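Local coordinates for DNA mismatch repair protein MUTS (Thermus aquaticus, PDB 1EWQ) that takes part in DNA mismatch repair, binds mismatched duplex DNA and has a weak ATPase activity, at residues C[263-266]-C[270-273]; C[274-279]-C[286-291]; C[290-295]-C[603-608]; C[306-311]-C[525-530]. One frame throughout, in Å; residues are numbered along the deposited sequence.

Contact 1: residues C[263-266]-C[270-273]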
loop_
_atom_site.group_PDB
_atom_site.type_symbol
_atom_site.label_atom_id
_atom_site.label_comp_id
_atom_site.label_asym_id
_atom_site.label_seq_id
_atom_site.Cartn_x
_atom_site.Cartn_y
_atom_site.Cartn_z
ATOM N N PHE C 263 -20.046 -0.467 -5.964
ATOM C CA PHE C 263 -18.796 -0.435 -6.712
ATOM C C PHE C 263 -17.556 -0.684 -5.858
ATOM O O PHE C 263 -16.548 -1.179 -6.357
ATOM C CB PHE C 263 -18.652 0.913 -7.428
ATOM C CG PHE C 263 -19.719 1.169 -8.442
ATOM C CD1 PHE C 263 -20.570 2.255 -8.313
ATOM C CD2 PHE C 263 -19.876 0.323 -9.532
ATOM C CE1 PHE C 263 -21.556 2.495 -9.247
ATOM C CE2 PHE C 263 -20.868 0.558 -10.478
ATOM C CZ PHE C 263 -21.709 1.643 -10.338
ATOM N N GLU C 264 -17.633 -0.332 -4.579
ATOM C CA GLU C 264 -16.516 -0.509 -3.651
ATOM C C GLU C 264 -16.978 -1.263 -2.416
ATOM O O GLU C 264 -18.104 -1.087 -1.960
ATOM C CB GLU C 264 -15.959 0.852 -3.244
ATOM C CG GLU C 264 -15.319 1.595 -4.398
ATOM C CD GLU C 264 -15.237 3.088 -4.151
ATOM O OE1 GLU C 264 -14.781 3.822 -5.063
ATOM O OE2 GLU C 264 -15.632 3.519 -3.041
ATOM N N PRO C 265 -16.107 -2.111 -1.856
ATOM C CA PRO C 265 -16.423 -2.904 -0.667
ATOM C C PRO C 265 -16.162 -2.182 0.650
ATOM O O PRO C 265 -15.392 -1.225 0.710
ATOM C CB PRO C 265 -15.520 -4.112 -0.827
ATOM C CG PRO C 265 -14.261 -3.473 -1.366
ATOM C CD PRO C 265 -14.795 -2.497 -2.411
ATOM N N LEU C 266 -16.809 -2.651 1.708
ATOM C CA LEU C 266 -16.612 -2.057 3.020
ATOM C C LEU C 266 -15.485 -2.810 3.726
ATOM O O LEU C 266 -14.574 -2.192 4.280
ATOM C CB LEU C 266 -17.897 -2.134 3.850
ATOM C CG LEU C 266 -19.020 -1.176 3.445
ATOM C CD1 LEU C 266 -20.264 -1.521 4.221
ATOM C CD2 LEU C 266 -18.609 0.265 3.713
ATOM N N ASP C 270 -16.604 -8.933 -1.584
ATOM C CA ASP C 270 -17.070 -8.691 -2.948
ATOM C C ASP C 270 -17.922 -7.432 -3.089
ATOM O O ASP C 270 -18.296 -6.784 -2.110
ATOM C CB ASP C 270 -17.889 -9.884 -3.453
ATOM C CG ASP C 270 -17.066 -11.151 -3.594
ATOM O OD1 ASP C 270 -16.042 -11.124 -4.309
ATOM O OD2 ASP C 270 -17.457 -12.180 -2.998
ATOM N N THR C 271 -18.249 -7.126 -4.335
ATOM C CA THR C 271 -19.048 -5.964 -4.694
ATOM C C THR C 271 -20.254 -6.421 -5.524
ATOM O O THR C 271 -20.231 -7.507 -6.114
ATOM C CB THR C 271 -18.173 -4.990 -5.517
ATOM O OG1 THR C 271 -17.488 -4.096 -4.632
ATOM C CG2 THR C 271 -18.984 -4.213 -6.479
ATOM N N LEU C 272 -21.314 -5.617 -5.557
ATOM C CA LEU C 272 -22.474 -5.985 -6.358
ATOM C C LEU C 272 -22.023 -6.079 -7.808
ATOM O O LEU C 272 -22.431 -6.975 -8.547
ATOM C CB LEU C 272 -23.577 -4.930 -6.264
ATOM C CG LEU C 272 -24.725 -5.206 -7.250
ATOM C CD1 LEU C 272 -25.443 -6.496 -6.844
ATOM C CD2 LEU C 272 -25.697 -4.043 -7.287
ATOM N N PHE C 273 -21.166 -5.142 -8.197
ATOM C CA PHE C 273 -20.659 -5.081 -9.551
ATOM C C PHE C 273 -19.781 -6.277 -9.890
ATOM O O PHE C 273 -19.856 -6.805 -11.000
ATOM C CB PHE C 273 -19.884 -3.778 -9.758
ATOM C CG PHE C 273 -19.535 -3.496 -11.197
ATOM C CD1 PHE C 273 -20.497 -3.599 -12.194
ATOM C CD2 PHE C 273 -18.250 -3.099 -11.550
ATOM C CE1 PHE C 273 -20.190 -3.312 -13.523
ATOM C CE2 PHE C 273 -17.933 -2.806 -12.880
ATOM C CZ PHE C 273 -18.911 -2.916 -13.867
#
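Phe263 and Thr271 meet where a short loop turns back on itself to enter helix 272-276, in MutS domain III. Three residues separate the segments. Thr271 occupies the N-cap position, but its side chain makes no capping bond; its CB is directed at the earlier segment. OG1 stands 3.5 Å from Phe263 O, a pair not scored as a hydrogen bond, and 3.8 Å from Pro265 CD. A chi1 of -88° puts OG1 beside the backbone N and leaves CG2 roughly anti to it, so that the methyl lies under the Phe263 backbone, CG2 to CA 3.8 Å. The two branches thus divide the work, the hydroxyl facing the 263-265 peptides and the methyl the backbone of Phe263. Replacing this residue by glycine would remove both branches and would probably leave a gap under the Phe263 backbone and beside the Pro265 ring. Further along, Phe263 and Phe273 form a T-shaped pair: the edge of Phe263 is directed at the face of Phe273, with ring centroids 5.8 Å apart and planes at 73°. The closest atoms are Phe263 CD2 and Phe273 CB, 4.1 Å apart. Gln289 of helix 282-293 touches both rings, and backbone hydrogen bonds of Leu272 with Glu261 and Phe273 with Val262 tie the helix start to the preceding chain. Because no hydrogen bond spans the two segments themselves, their direct attraction probably rests mainly on van der Waals packing and the electrostatics of one aromatic pair.

Contact 2: residues C[274-279]-C[286-291]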
loop_
_atom_site.group_PDB
_atom_site.type_symbol
_atom_site.label_atom_id
_atom_site.label_comp_id
_atom_site.label_asym_id
_atom_site.label_seq_id
_atom_site.Cartn_x
_atom_site.Cartn_y
_atom_site.Cartn_z
ATOM N N SER C 274 -18.957 -6.716 -8.944
ATOM C CA SER C 274 -18.087 -7.857 -9.207
ATOM C C SER C 274 -18.911 -9.133 -9.366
ATOM O O SER C 274 -18.541 -10.025 -10.128
ATOM C CB SER C 274 -17.055 -8.037 -8.082
ATOM O OG SER C 274 -17.655 -8.544 -6.907
ATOM N N VAL C 275 -20.026 -9.213 -8.648
ATOM C CA VAL C 275 -20.902 -10.379 -8.719
ATOM C C VAL C 275 -21.754 -10.352 -9.979
ATOM O O VAL C 275 -21.908 -11.355 -10.662
ATOM C CB VAL C 275 -21.864 -10.437 -7.506
ATOM C CG1 VAL C 275 -22.944 -11.495 -7.739
ATOM C CG2 VAL C 275 -21.095 -10.753 -6.247
ATOM N N LEU C 276 -22.299 -9.182 -10.280
ATOM C CA LEU C 276 -23.172 -8.996 -11.427
ATOM C C LEU C 276 -22.459 -9.084 -12.765
ATOM O O LEU C 276 -23.000 -9.623 -13.736
ATOM C CB LEU C 276 -23.843 -7.625 -11.340
ATOM C CG LEU C 276 -25.352 -7.486 -11.535
ATOM C CD1 LEU C 276 -25.650 -6.090 -12.093
ATOM C CD2 LEU C 276 -25.877 -8.556 -12.472
ATOM N N ASP C 277 -21.242 -8.556 -12.811
ATOM C CA ASP C 277 -20.487 -8.490 -14.046
ATOM C C ASP C 277 -19.781 -9.725 -14.600
ATOM O O ASP C 277 -18.755 -10.163 -14.084
ATOM C CB ASP C 277 -19.479 -7.347 -13.939
ATOM C CG ASP C 277 -18.733 -7.118 -15.226
ATOM O OD1 ASP C 277 -19.397 -7.062 -16.275
ATOM O OD2 ASP C 277 -17.493 -6.991 -15.188
ATOM N N GLU C 278 -20.336 -10.267 -15.678
ATOM C CA GLU C 278 -19.758 -11.419 -16.361
ATOM C C GLU C 278 -19.612 -11.000 -17.819
ATOM O O GLU C 278 -19.632 -11.826 -18.742
ATOM C CB GLU C 278 -20.678 -12.633 -16.258
ATOM C CG GLU C 278 -21.048 -12.990 -14.843
ATOM C CD GLU C 278 -21.484 -14.437 -14.709
ATOM O OE1 GLU C 278 -21.829 -15.054 -15.747
ATOM O OE2 GLU C 278 -21.487 -14.957 -13.567
ATOM N N THR C 279 -19.478 -9.691 -18.004
ATOM C CA THR C 279 -19.331 -9.099 -19.319
ATOM C C THR C 279 -18.066 -9.606 -20.019
ATOM O O THR C 279 -17.068 -9.893 -19.380
ATOM C CB THR C 279 -19.295 -7.558 -19.197
ATOM O OG1 THR C 279 -19.368 -6.975 -20.498
ATOM C CG2 THR C 279 -18.024 -7.099 -18.532
ATOM N N ARG C 286 -18.272 -1.310 -19.263
ATOM C CA ARG C 286 -18.524 0.119 -19.086
ATOM C C ARG C 286 -20.019 0.445 -19.188
ATOM O O ARG C 286 -20.543 1.230 -18.395
ATOM C CB ARG C 286 -17.732 0.945 -20.110
ATOM C CG ARG C 286 -16.200 1.010 -19.840
ATOM C CD ARG C 286 -15.533 2.152 -20.639
ATOM N NE ARG C 286 -15.653 1.962 -22.083
ATOM C CZ ARG C 286 -14.784 1.271 -22.814
ATOM N NH1 ARG C 286 -13.724 0.714 -22.237
ATOM N NH2 ARG C 286 -14.993 1.100 -24.111
ATOM N N LEU C 287 -20.704 -0.151 -20.158
ATOM C CA LEU C 287 -22.130 0.085 -20.309
ATOM C C LEU C 287 -22.874 -0.407 -19.062
ATOM O O LEU C 287 -23.760 0.282 -18.551
ATOM C CB LEU C 287 -22.676 -0.645 -21.531
ATOM C CG LEU C 287 -24.174 -0.422 -21.772
ATOM C CD1 LEU C 287 -24.383 1.035 -22.217
ATOM C CD2 LEU C 287 -24.691 -1.394 -22.846
ATOM N N LEU C 288 -22.515 -1.594 -18.570
ATOM C CA LEU C 288 -23.176 -2.126 -17.385
ATOM C C LEU C 288 -22.934 -1.198 -16.199
ATOM O O LEU C 288 -23.831 -0.939 -15.415
ATOM C CB LEU C 288 -22.673 -3.541 -17.058
ATOM C CG LEU C 288 -23.296 -4.189 -15.812
ATOM C CD1 LEU C 288 -24.814 -4.012 -15.832
ATOM C CD2 LEU C 288 -22.919 -5.671 -15.748
ATOM N N GLN C 289 -21.717 -0.691 -16.075
ATOM C CA GLN C 289 -21.419 0.198 -14.969
ATOM C C GLN C 289 -22.233 1.481 -15.101
ATOM O O GLN C 289 -22.701 2.039 -14.110
ATOM C CB GLN C 289 -19.925 0.520 -14.918
ATOM C CG GLN C 289 -19.579 1.429 -13.754
ATOM C CD GLN C 289 -18.108 1.398 -13.391
ATOM O OE1 GLN C 289 -17.244 1.514 -14.255
ATOM N NE2 GLN C 289 -17.820 1.256 -12.100
ATOM N N SER C 290 -22.414 1.929 -16.337
ATOM C CA SER C 290 -23.171 3.144 -16.605
ATOM C C SER C 290 -24.632 2.976 -16.189
ATOM O O SER C 290 -25.254 3.909 -15.663
ATOM C CB SER C 290 -23.091 3.481 -18.087
ATOM O OG SER C 290 -23.688 4.735 -18.341
ATOM N N TRP C 291 -25.168 1.776 -16.425
ATOM C CA TRP C 291 -26.550 1.456 -16.081
ATOM C C TRP C 291 -26.697 1.399 -14.565
ATOM O O TRP C 291 -27.678 1.884 -14.017
ATOM C CB TRP C 291 -26.973 0.117 -16.706
ATOM C CG TRP C 291 -27.200 0.182 -18.207
ATOM C CD1 TRP C 291 -26.970 1.250 -19.030
ATOM C CD2 TRP C 291 -27.703 -0.868 -19.043
ATOM N NE1 TRP C 291 -27.300 0.930 -20.327
ATOM C CE2 TRP C 291 -27.752 -0.364 -20.363
ATOM C CE3 TRP C 291 -28.121 -2.188 -18.803
ATOM C CZ2 TRP C 291 -28.200 -1.133 -21.443
ATOM C CZ3 TRP C 291 -28.571 -2.955 -19.879
ATOM C CH2 TRP C 291 -28.605 -2.421 -21.183
#
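Leu288 reaches from helix 282-293 toward Leu276 and Asp277 and gives up 70 Å² to the 274-279 segment, more than any other residue here. Its chi1 of 179° carries CG out toward that segment, anti to the backbone N, and chi2 of 47° parts the methyls between two partners. CD2 rests 4.1 Å from Asp277 CA; its 3.8 Å distance to Asp277 OD1 is less sure, because that oxygen is involved in a clash. CD1 meets Leu276 CD1 at 4.4 Å, an apolar contact at the outer limit of packing. Leu276 points toward the opposing helix from the last turn of helix 272-276, and it also touches Leu533 of helix 514-540. The pair therefore joins two consecutive helices of MutS domain III across the short connection between them, which starts at Asp277, the first residue to leave helical backbone angles. Asp277 OD1 accepts from Thr279 N (3.1 Å between the two atoms), the geometry of an Asx turn, with the same doubt over the place of OD1. OD2 of the same carboxylate forms a salt bridge with Arg285 NE, so the charge is answered from the start of helix 282-293. Phe273 packs on Leu288 as well, adding an aromatic neighbour beside the two leucines.

Contact 3: residues C[290-295]-C[603-608]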
loop_
_atom_site.group_PDB
_atom_site.type_symbol
_atom_site.label_atom_id
_atom_site.label_comp_id
_atom_site.label_asym_id
_atom_site.label_seq_id
_atom_site.Cartn_x
_atom_site.Cartn_y
_atom_site.Cartn_z
ATOM N N SER C 290 -22.414 1.929 -16.337
ATOM C CA SER C 290 -23.171 3.144 -16.605
ATOM C C SER C 290 -24.632 2.976 -16.189
ATOM O O SER C 290 -25.254 3.909 -15.663
ATOM C CB SER C 290 -23.091 3.481 -18.087
ATOM O OG SER C 290 -23.688 4.735 -18.341
ATOM N N TRP C 291 -25.168 1.776 -16.425
ATOM C CA TRP C 291 -26.550 1.456 -16.081
ATOM C C TRP C 291 -26.697 1.399 -14.565
ATOM O O TRP C 291 -27.678 1.884 -14.017
ATOM C CB TRP C 291 -26.973 0.117 -16.706
ATOM C CG TRP C 291 -27.200 0.182 -18.207
ATOM C CD1 TRP C 291 -26.970 1.250 -19.030
ATOM C CD2 TRP C 291 -27.703 -0.868 -19.043
ATOM N NE1 TRP C 291 -27.300 0.930 -20.327
ATOM C CE2 TRP C 291 -27.752 -0.364 -20.363
ATOM C CE3 TRP C 291 -28.121 -2.188 -18.803
ATOM C CZ2 TRP C 291 -28.200 -1.133 -21.443
ATOM C CZ3 TRP C 291 -28.571 -2.955 -19.879
ATOM C CH2 TRP C 291 -28.605 -2.421 -21.183
ATOM N N LEU C 292 -25.723 0.800 -13.891
ATOM C CA LEU C 292 -25.766 0.733 -12.434
ATOM C C LEU C 292 -25.607 2.135 -11.828
ATOM O O LEU C 292 -26.216 2.444 -10.809
ATOM C CB LEU C 292 -24.662 -0.192 -11.908
ATOM C CG LEU C 292 -24.934 -1.700 -11.946
ATOM C CD1 LEU C 292 -23.649 -2.457 -11.627
ATOM C CD2 LEU C 292 -26.022 -2.063 -10.941
ATOM N N ARG C 293 -24.791 2.979 -12.456
ATOM C CA ARG C 293 -24.572 4.340 -11.952
ATOM C C ARG C 293 -25.895 5.124 -11.930
ATOM O O ARG C 293 -26.169 5.878 -10.998
ATOM C CB ARG C 293 -23.558 5.093 -12.841
ATOM C CG ARG C 293 -22.640 6.042 -12.088
ATOM C CD ARG C 293 -22.055 7.147 -12.972
ATOM N NE ARG C 293 -21.453 6.666 -14.215
ATOM C CZ ARG C 293 -20.486 5.764 -14.279
ATOM N NH1 ARG C 293 -20.013 5.231 -13.161
ATOM N NH2 ARG C 293 -19.978 5.416 -15.454
ATOM N N HIS C 294 -26.706 4.940 -12.970
ATOM C CA HIS C 294 -27.991 5.632 -13.089
ATOM C C HIS C 294 -29.136 4.693 -13.458
ATOM O O HIS C 294 -29.473 4.557 -14.635
ATOM C CB HIS C 294 -27.897 6.727 -14.157
ATOM C CG HIS C 294 -26.930 7.817 -13.822
ATOM N ND1 HIS C 294 -27.285 8.929 -13.089
ATOM C CD2 HIS C 294 -25.614 7.950 -14.091
ATOM C CE1 HIS C 294 -26.227 9.700 -12.919
ATOM N NE2 HIS C 294 -25.199 9.126 -13.518
ATOM N N PRO C 295 -29.736 4.020 -12.461
ATOM C CA PRO C 295 -30.855 3.109 -12.745
ATOM C C PRO C 295 -31.996 3.939 -13.330
ATOM O O PRO C 295 -32.159 5.108 -12.977
ATOM C CB PRO C 295 -31.215 2.538 -11.365
ATOM C CG PRO C 295 -29.902 2.643 -10.592
ATOM C CD PRO C 295 -29.353 3.979 -11.036
ATOM N N ALA C 603 -33.415 -4.591 -10.414
ATOM C CA ALA C 603 -34.591 -4.490 -11.274
ATOM C C ALA C 603 -34.598 -3.191 -12.081
ATOM O O ALA C 603 -34.990 -3.176 -13.253
ATOM C CB ALA C 603 -35.858 -4.576 -10.442
ATOM N N GLN C 604 -34.170 -2.093 -11.466
ATOM C CA GLN C 604 -34.187 -0.823 -12.177
ATOM C C GLN C 604 -32.996 -0.604 -13.094
ATOM O O GLN C 604 -32.791 0.479 -13.667
ATOM C CB GLN C 604 -34.402 0.323 -11.180
ATOM C CG GLN C 604 -35.883 0.330 -10.737
ATOM C CD GLN C 604 -36.239 1.411 -9.749
ATOM O OE1 GLN C 604 -36.379 1.141 -8.556
ATOM N NE2 GLN C 604 -36.391 2.646 -10.232
ATOM N N VAL C 605 -32.246 -1.678 -13.274
ATOM C CA VAL C 605 -31.106 -1.674 -14.160
ATOM C C VAL C 605 -31.483 -2.605 -15.318
ATOM O O VAL C 605 -30.832 -2.636 -16.367
ATOM C CB VAL C 605 -29.837 -2.131 -13.384
ATOM C CG1 VAL C 605 -29.145 -3.298 -14.068
ATOM C CG2 VAL C 605 -28.919 -0.942 -13.212
ATOM N N GLY C 606 -32.571 -3.348 -15.128
ATOM C CA GLY C 606 -33.039 -4.255 -16.167
ATOM C C GLY C 606 -32.479 -5.651 -16.015
ATOM O O GLY C 606 -32.437 -6.419 -16.972
ATOM N N SER C 607 -32.046 -5.973 -14.803
ATOM C CA SER C 607 -31.483 -7.271 -14.503
ATOM C C SER C 607 -32.494 -8.125 -13.751
ATOM O O SER C 607 -33.398 -7.599 -13.100
ATOM C CB SER C 607 -30.238 -7.096 -13.628
ATOM O OG SER C 607 -29.816 -8.317 -13.042
ATOM N N PHE C 608 -32.350 -9.442 -13.861
ATOM C CA PHE C 608 -33.216 -10.355 -13.117
ATOM C C PHE C 608 -32.731 -10.164 -11.670
ATOM O O PHE C 608 -31.651 -9.613 -11.453
ATOM C CB PHE C 608 -32.988 -11.800 -13.562
ATOM C CG PHE C 608 -33.783 -12.204 -14.777
ATOM C CD1 PHE C 608 -34.067 -11.289 -15.780
ATOM C CD2 PHE C 608 -34.227 -13.523 -14.925
ATOM C CE1 PHE C 608 -34.781 -11.671 -16.914
ATOM C CE2 PHE C 608 -34.942 -13.920 -16.057
ATOM C CZ PHE C 608 -35.221 -12.994 -17.056
#
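Val605 packs against Trp291 and Leu292 and buries 99 Å² in all; its CG2 methyl makes the closest approaches. It belongs to the Schellman motif that ends helix 589-603, in MutS domain V, whereas its partners close helix 282-293 in domain III; the contact is thus an interdomain one. Val605 CG2 comes within 3.2 Å of Trp291 O and 3.8 Å of Leu292 CD2. The valine chi1 of 126°, away from any staggered position, accompanies the tight approach to the carbonyl and is consistent with some strain. The indole approaches obliquely, with Trp291 CE3 3.7 Å from Val605 O. Next to this, Pro295 CB sits 3.5 Å from Gln604 O and 3.9 Å from Gln604 CB.

Outside this shell, Arg305 NH1 donates to Val605 O and the arginine makes a cation-pi contact with Trp291, so one side chain holds both partners. Gln604 NE2 is bonded to Phe619 O and Leu296 O, which fixes its amide. The turn itself is a type I beta turn: Gly606 N donates to Ala603 O at 3.1 Å, with Ser607 N to Leu602 O as the outer bond of the motif. Beyond it, Ser607 OG donates to Phe608 O at 2.8 Å, in the carbonyl plane and on a lone pair.

Contact 4: residues C[306-311]-C[525-530]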
loop_
_atom_site.group_PDB
_atom_site.type_symbol
_atom_site.label_atom_id
_atom_site.label_comp_id
_atom_site.label_asym_id
_atom_site.label_seq_id
_atom_site.Cartn_x
_atom_site.Cartn_y
_atom_site.Cartn_z
ATOM N N LEU C 306 -35.389 -6.145 -19.982
ATOM C CA LEU C 306 -35.700 -7.455 -19.420
ATOM C C LEU C 306 -36.087 -8.432 -20.522
ATOM O O LEU C 306 -35.807 -9.624 -20.417
ATOM C CB LEU C 306 -36.820 -7.346 -18.371
ATOM C CG LEU C 306 -36.428 -6.718 -17.026
ATOM C CD1 LEU C 306 -37.677 -6.504 -16.188
ATOM C CD2 LEU C 306 -35.412 -7.612 -16.291
ATOM N N ASP C 307 -36.725 -7.943 -21.586
ATOM C CA ASP C 307 -37.085 -8.841 -22.679
ATOM C C ASP C 307 -35.822 -9.406 -23.302
ATOM O O ASP C 307 -35.726 -10.611 -23.503
ATOM C CB ASP C 307 -37.928 -8.136 -23.744
ATOM C CG ASP C 307 -39.333 -7.856 -23.266
ATOM O OD1 ASP C 307 -39.842 -8.653 -22.448
ATOM O OD2 ASP C 307 -39.938 -6.849 -23.695
ATOM N N ARG C 308 -34.841 -8.549 -23.581
ATOM C CA ARG C 308 -33.598 -9.023 -24.168
ATOM C C ARG C 308 -32.848 -9.990 -23.243
ATOM O O ARG C 308 -32.249 -10.967 -23.704
ATOM C CB ARG C 308 -32.704 -7.840 -24.542
ATOM C CG ARG C 308 -33.244 -7.032 -25.716
ATOM C CD ARG C 308 -32.149 -6.210 -26.387
ATOM N NE ARG C 308 -31.867 -6.696 -27.737
ATOM C CZ ARG C 308 -31.429 -7.924 -28.013
ATOM N NH1 ARG C 308 -31.208 -8.786 -27.028
ATOM N NH2 ARG C 308 -31.258 -8.314 -29.277
ATOM N N VAL C 309 -32.878 -9.720 -21.942
ATOM C CA VAL C 309 -32.209 -10.589 -20.973
ATOM C C VAL C 309 -32.898 -11.953 -21.002
ATOM O O VAL C 309 -32.261 -12.991 -21.185
ATOM C CB VAL C 309 -32.323 -10.029 -19.535
ATOM C CG1 VAL C 309 -31.690 -10.994 -18.539
ATOM C CG2 VAL C 309 -31.669 -8.658 -19.459
ATOM N N GLU C 310 -34.214 -11.929 -20.824
ATOM C CA GLU C 310 -35.012 -13.147 -20.820
ATOM C C GLU C 310 -34.759 -13.958 -22.076
ATOM O O GLU C 310 -34.712 -15.183 -22.033
ATOM C CB GLU C 310 -36.496 -12.799 -20.726
ATOM C CG GLU C 310 -37.406 -14.007 -20.622
ATOM C CD GLU C 310 -38.795 -13.636 -20.132
ATOM O OE1 GLU C 310 -39.540 -12.974 -20.874
ATOM O OE2 GLU C 310 -39.136 -13.999 -18.988
ATOM N N GLY C 311 -34.593 -13.256 -23.192
ATOM C CA GLY C 311 -34.339 -13.916 -24.457
ATOM C C GLY C 311 -33.049 -14.712 -24.432
ATOM O O GLY C 311 -32.984 -15.805 -24.994
ATOM N N ALA C 525 -21.718 -3.939 -27.332
ATOM C CA ALA C 525 -21.598 -3.665 -25.902
ATOM C C ALA C 525 -22.943 -4.002 -25.252
ATOM O O ALA C 525 -23.005 -4.666 -24.217
ATOM C CB ALA C 525 -21.253 -2.192 -25.661
ATOM N N GLU C 526 -24.021 -3.546 -25.875
ATOM C CA GLU C 526 -25.348 -3.807 -25.342
ATOM C C GLU C 526 -25.641 -5.305 -25.287
ATOM O O GLU C 526 -26.083 -5.824 -24.265
ATOM C CB GLU C 526 -26.408 -3.095 -26.186
ATOM C CG GLU C 526 -27.339 -2.240 -25.353
ATOM C CD GLU C 526 -28.395 -1.541 -26.177
ATOM O OE1 GLU C 526 -28.031 -0.744 -27.072
ATOM O OE2 GLU C 526 -29.590 -1.795 -25.920
ATOM N N LEU C 527 -25.384 -6.000 -26.389
ATOM C CA LEU C 527 -25.621 -7.437 -26.445
ATOM C C LEU C 527 -24.741 -8.151 -25.427
ATOM O O LEU C 527 -25.142 -9.163 -24.862
ATOM C CB LEU C 527 -25.330 -7.962 -27.851
ATOM C CG LEU C 527 -26.180 -7.282 -28.921
ATOM C CD1 LEU C 527 -25.651 -7.620 -30.296
ATOM C CD2 LEU C 527 -27.638 -7.724 -28.764
ATOM N N ASP C 528 -23.537 -7.622 -25.204
ATOM C CA ASP C 528 -22.611 -8.206 -24.235
ATOM C C ASP C 528 -23.271 -8.148 -22.851
ATOM O O ASP C 528 -23.237 -9.130 -22.097
ATOM C CB ASP C 528 -21.275 -7.432 -24.255
ATOM C CG ASP C 528 -20.216 -8.003 -23.290
ATOM O OD1 ASP C 528 -20.264 -9.211 -22.961
ATOM O OD2 ASP C 528 -19.311 -7.235 -22.877
ATOM N N VAL C 529 -23.901 -7.017 -22.540
ATOM C CA VAL C 529 -24.565 -6.831 -21.252
ATOM C C VAL C 529 -25.788 -7.734 -21.051
ATOM O O VAL C 529 -25.931 -8.379 -20.013
ATOM C CB VAL C 529 -24.965 -5.361 -21.058
ATOM C CG1 VAL C 529 -25.852 -5.212 -19.831
ATOM C CG2 VAL C 529 -23.695 -4.506 -20.875
ATOM N N TYR C 530 -26.663 -7.784 -22.047
ATOM C CA TYR C 530 -27.852 -8.618 -21.966
ATOM C C TYR C 530 -27.487 -10.092 -21.793
ATOM O O TYR C 530 -28.064 -10.786 -20.955
ATOM C CB TYR C 530 -28.695 -8.437 -23.224
ATOM C CG TYR C 530 -29.285 -7.055 -23.376
ATOM C CD1 TYR C 530 -29.275 -6.401 -24.612
ATOM C CD2 TYR C 530 -29.908 -6.418 -22.301
ATOM C CE1 TYR C 530 -29.874 -5.150 -24.765
ATOM C CE2 TYR C 530 -30.515 -5.167 -22.449
ATOM C CZ TYR C 530 -30.495 -4.541 -23.680
ATOM O OH TYR C 530 -31.115 -3.318 -23.829
#
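Tyr530 and Arg308 make the CH-pi part of this contact: Arg308 CB stands 3.6 Å from the centroid of the tyrosine ring, only 9° off its normal, and hence squarely over one face. The side chain then runs on over the same face toward the CE1 rim and bends at chi3, leaving the guanidinium and ring planes 14° apart; its exact course is doubtful, since CD clashes with the ring in the model.

A van der Waals contact falls on the guanidinium itself, where Leu527 CD2 lies over one face, offset toward the rim, at 3.7 Å from Arg308 NH2.

Apolar packing comes from Val309, which meets the tyrosine at about a right angle, with Val309 CG2 4.0 Å from Tyr530 CD2. A serine in place of Tyr530 would probably leave the aliphatic part of Arg308 and the Val309 methyl without their shared surface, and the arginine freer to swing.

Among charges, Arg308 NE and Glu526 OE2 are 5.7 Å apart, too far for a salt bridge but perhaps mildly attractive.

The axes of segments 306-311 and 525-530 approach to 9.7 Å, and helices 299-314 and 514-540 thereby form a helix-on-helix packing within MutS domain III, crossed at a signed -64°.

Overall arrangement
From the N terminus, contact 1 closes a loop of three residues ahead of helix 272-276, and contact 2 follows in series, closing a six-residue span, 280-285, that includes the first turn of helix 282-293. Contact 3 opens on the last residues used by contact 2, sharing Ser290 and Trp291, and closes a span of 307 residues by bringing in the end of helix 589-603. Contact 4 is nested inside that span, pairing helices 299-314 and 514-540. Neighbouring contacts touch: Phe273 meets Leu292, Leu276 meets Ser607, Gly606 O lies against Val309, and Trp291 rests on Val529 and Tyr530. Together the four tie the small helices of domain III to one another, to helix 514-540, and to domain V.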